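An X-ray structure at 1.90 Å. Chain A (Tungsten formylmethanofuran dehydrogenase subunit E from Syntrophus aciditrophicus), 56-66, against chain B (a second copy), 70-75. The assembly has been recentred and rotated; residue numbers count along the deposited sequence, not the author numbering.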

# COMPACT_ATOMS: atom_id res chain seq x y z
N THR A 56 -9.56 1.65 6.10
CA THR A 56 -9.70 2.70 5.10
C THR A 56 -8.42 2.73 4.28
O THR A 56 -7.36 2.38 4.78
CB THR A 56 -9.99 4.09 5.75
OG1 THR A 56 -10.13 5.04 4.70
CG2 THR A 56 -8.86 4.60 6.70
N ARG A 57 -8.52 3.15 3.02
CA ARG A 57 -7.35 3.36 2.19
C ARG A 57 -6.69 4.74 2.38
O ARG A 57 -5.54 4.93 2.02
CB ARG A 57 -7.65 3.04 0.73
CG ARG A 57 -8.62 3.91 0.00
CD ARG A 57 -8.79 3.35 -1.42
N THR A 58 -7.39 5.67 3.01
CA THR A 58 -6.91 7.04 3.14
C THR A 58 -5.98 7.20 4.33
O THR A 58 -6.39 7.02 5.45
CB THR A 58 -8.11 7.98 3.28
OG1 THR A 58 -9.12 7.61 2.32
CG2 THR A 58 -7.71 9.42 3.09
N CYS A 59 -4.72 7.55 4.07
CA CYS A 59 -3.76 7.99 5.09
C CYS A 59 -3.26 6.91 6.02
O CYS A 59 -2.05 6.73 6.22
CB CYS A 59 -4.33 9.14 5.95
SG CYS A 59 -4.44 10.68 5.08
N LEU A 60 -4.19 6.22 6.64
CA LEU A 60 -3.87 5.27 7.66
C LEU A 60 -2.90 4.20 7.18
O LEU A 60 -2.01 3.82 7.94
CB LEU A 60 -5.14 4.65 8.22
CG LEU A 60 -5.26 4.25 9.69
CD1 LEU A 60 -4.44 5.08 10.62
CD2 LEU A 60 -6.72 4.30 10.11
N PRO A 61 -3.04 3.69 5.92
CA PRO A 61 -1.98 2.76 5.52
C PRO A 61 -0.53 3.25 5.64
O PRO A 61 0.34 2.45 5.95
CB PRO A 61 -2.32 2.48 4.07
CG PRO A 61 -3.79 2.61 3.99
CD PRO A 61 -4.09 3.78 4.86
N ASP A 62 -0.27 4.53 5.37
CA ASP A 62 1.09 5.06 5.44
C ASP A 62 1.63 5.16 6.84
O ASP A 62 2.83 5.06 7.02
CB ASP A 62 1.19 6.39 4.72
CG ASP A 62 1.09 6.24 3.20
OD1 ASP A 62 1.08 5.09 2.69
OD2 ASP A 62 1.06 7.27 2.52
N ALA A 63 0.76 5.33 7.84
CA ALA A 63 1.17 5.29 9.26
C ALA A 63 1.71 3.91 9.60
O ALA A 63 2.79 3.77 10.18
CB ALA A 63 -0.03 5.63 10.16
N VAL A 64 0.95 2.89 9.21
CA VAL A 64 1.37 1.50 9.37
C VAL A 64 2.68 1.24 8.60
O VAL A 64 3.67 0.84 9.18
CB VAL A 64 0.22 0.50 8.96
CG1 VAL A 64 0.72 -0.98 9.02
CG2 VAL A 64 -0.98 0.66 9.86
N GLN A 65 2.73 1.53 7.31
CA GLN A 65 3.95 1.30 6.53
C GLN A 65 5.16 1.99 7.05
O GLN A 65 6.27 1.39 7.06
CB GLN A 65 3.71 1.66 5.09
CG GLN A 65 2.71 0.76 4.49
CD GLN A 65 2.61 0.93 3.02
OE1 GLN A 65 2.87 -0.00 2.27
NE2 GLN A 65 2.21 2.12 2.58
N LEU A 66 4.99 3.21 7.54
CA LEU A 66 6.11 3.97 8.10
C LEU A 66 6.61 3.49 9.45
O LEU A 66 7.75 3.73 9.80
CB LEU A 66 5.73 5.44 8.30
CG LEU A 66 5.99 6.48 7.20
CD1 LEU A 66 5.13 7.75 7.44
CD2 LEU A 66 7.47 6.80 7.16
N CYS B 70 4.36 8.37 -5.00
CA CYS B 70 3.09 7.69 -4.98
C CYS B 70 3.11 6.64 -3.89
O CYS B 70 3.93 5.70 -3.92
CB CYS B 70 2.80 7.04 -6.34
SG CYS B 70 3.04 8.14 -7.76
N THR B 71 2.17 6.73 -2.98
CA THR B 71 2.01 5.74 -1.94
C THR B 71 0.59 5.22 -1.92
O THR B 71 -0.33 5.84 -2.43
CB THR B 71 2.43 6.26 -0.52
OG1 THR B 71 1.44 7.12 0.02
CG2 THR B 71 3.74 6.99 -0.58
N PHE B 72 0.42 4.07 -1.30
CA PHE B 72 -0.89 3.55 -1.10
C PHE B 72 -1.78 4.49 -0.27
O PHE B 72 -2.92 4.74 -0.64
CB PHE B 72 -0.86 2.17 -0.45
CG PHE B 72 -2.12 1.44 -0.66
CD1 PHE B 72 -2.30 0.68 -1.81
CD2 PHE B 72 -3.20 1.64 0.17
CE1 PHE B 72 -3.51 0.08 -2.07
CE2 PHE B 72 -4.41 1.02 -0.10
CZ PHE B 72 -4.56 0.27 -1.22
N GLY B 73 -1.24 5.01 0.83
CA GLY B 73 -1.97 5.94 1.68
C GLY B 73 -2.30 7.34 1.13
O GLY B 73 -3.21 7.96 1.65
N ASN B 74 -1.57 7.86 0.12
CA ASN B 74 -1.92 9.20 -0.47
C ASN B 74 -2.76 9.08 -1.73
O ASN B 74 -3.21 10.08 -2.34
CB ASN B 74 -0.68 10.09 -0.71
CG ASN B 74 0.27 9.55 -1.74
OD1 ASN B 74 -0.06 8.69 -2.54
ND2 ASN B 74 1.48 10.07 -1.72
N GLY B 75 -3.00 7.84 -2.10
CA GLY B 75 -3.87 7.49 -3.19
C GLY B 75 -3.26 7.66 -4.55
O GLY B 75 -3.94 7.43 -5.53
O HOH W 1 -5.62 6.26 -0.44

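Contact between the start of a helix in chain A and a short turn in chain B of the same protein. The two stretches bury 315 Å² between them, counted over both sides, and three direct hydrogen bonds, two to the backbone of Gly73(B) and one to the hydroxyl of Thr71(B), join them. Asp62(A), in the first turn of the helix, points its CA-to-CB bond toward chain B, and with chi1 in the m well its carboxylate reaches the turn. There its two oxygens take different donors: OD1 of Asp62(A) accepts from the backbone N of Gly73(B) at 3.0 Å, and OD2 of Asp62(A) accepts from OG1 of Thr71(B) at 2.5 Å, a very short bond. A carboxylate suits this place because its two oxygens accept from a backbone amide and a hydroxyl at once. OD1 of Asp62(A) also receives a weak bond from NE2 of Gln65(A), 3.2 Å away and one helical turn on; OD2 of Asp62(A) and both OE1 and NE2 of Gln65(A) have further partners elsewhere in the structure.

The third bond runs between backbones. Cys59(A), at the N-cap position, gives its N to O of Gly73(B) at 2.9 Å with an angle of 154°, so Gly73(B) donates through its N and accepts through its O to the same chain. The CA-to-CB bond of Cys59(A) points away, and its SG takes no part in this bond. O of Cys59(A) is turned into the helix, accepting from N of Asp62(A) at 3.0 Å, while N of Leu60(A) is satisfied by O of Thr58(A) at 2.6 Å.

Gly73(B) is buried and lies close against chain A, its CA 4.4 Å from CA of Cys59(A) and 3.7 Å from O of Arg57(A). A CB on Gly73(B) would point toward chain A and sit 2.3 Å from CG of Asp62(A), a clash; the absence of a side chain lets the carboxylate approach the backbone N.

Within chain B, Thr71(B) and Asn74(B) brace the turn reciprocally. N of Thr71(B) donates to OD1 of Asn74(B) at 3.0 Å, and N of Asn74(B) donates to OG1 of Thr71(B) at 3.1 Å. The threonine hydroxyl thus accepts from its own chain while donating to Asp62(A), using both of its hydrogen-bonding roles.

Beside the polar cluster, Phe72(B), chi1 in the t well, supplies the apolar part of the contact. CG of Pro61(A) meets the ring at its edge, 4.0 Å from CD2 of Phe72(B), and CB of Arg57(A) comes within 3.9 Å of CE2 of Phe72(B). Proline fits the first turn of the helix, where its missing N-H costs no helical bond, and its ring offers carbon to the phenylalanine. The Arg57(A) side chain is modelled only as far as CD, so its guanidinium cannot be placed. The carbonyl oxygens of Arg57(A) and Phe72(B), both acceptors 3.7 Å apart, are bridged by water 1, which donates to O of Arg57(A) at 2.8 Å and to O of Phe72(B) at 3.1 Å.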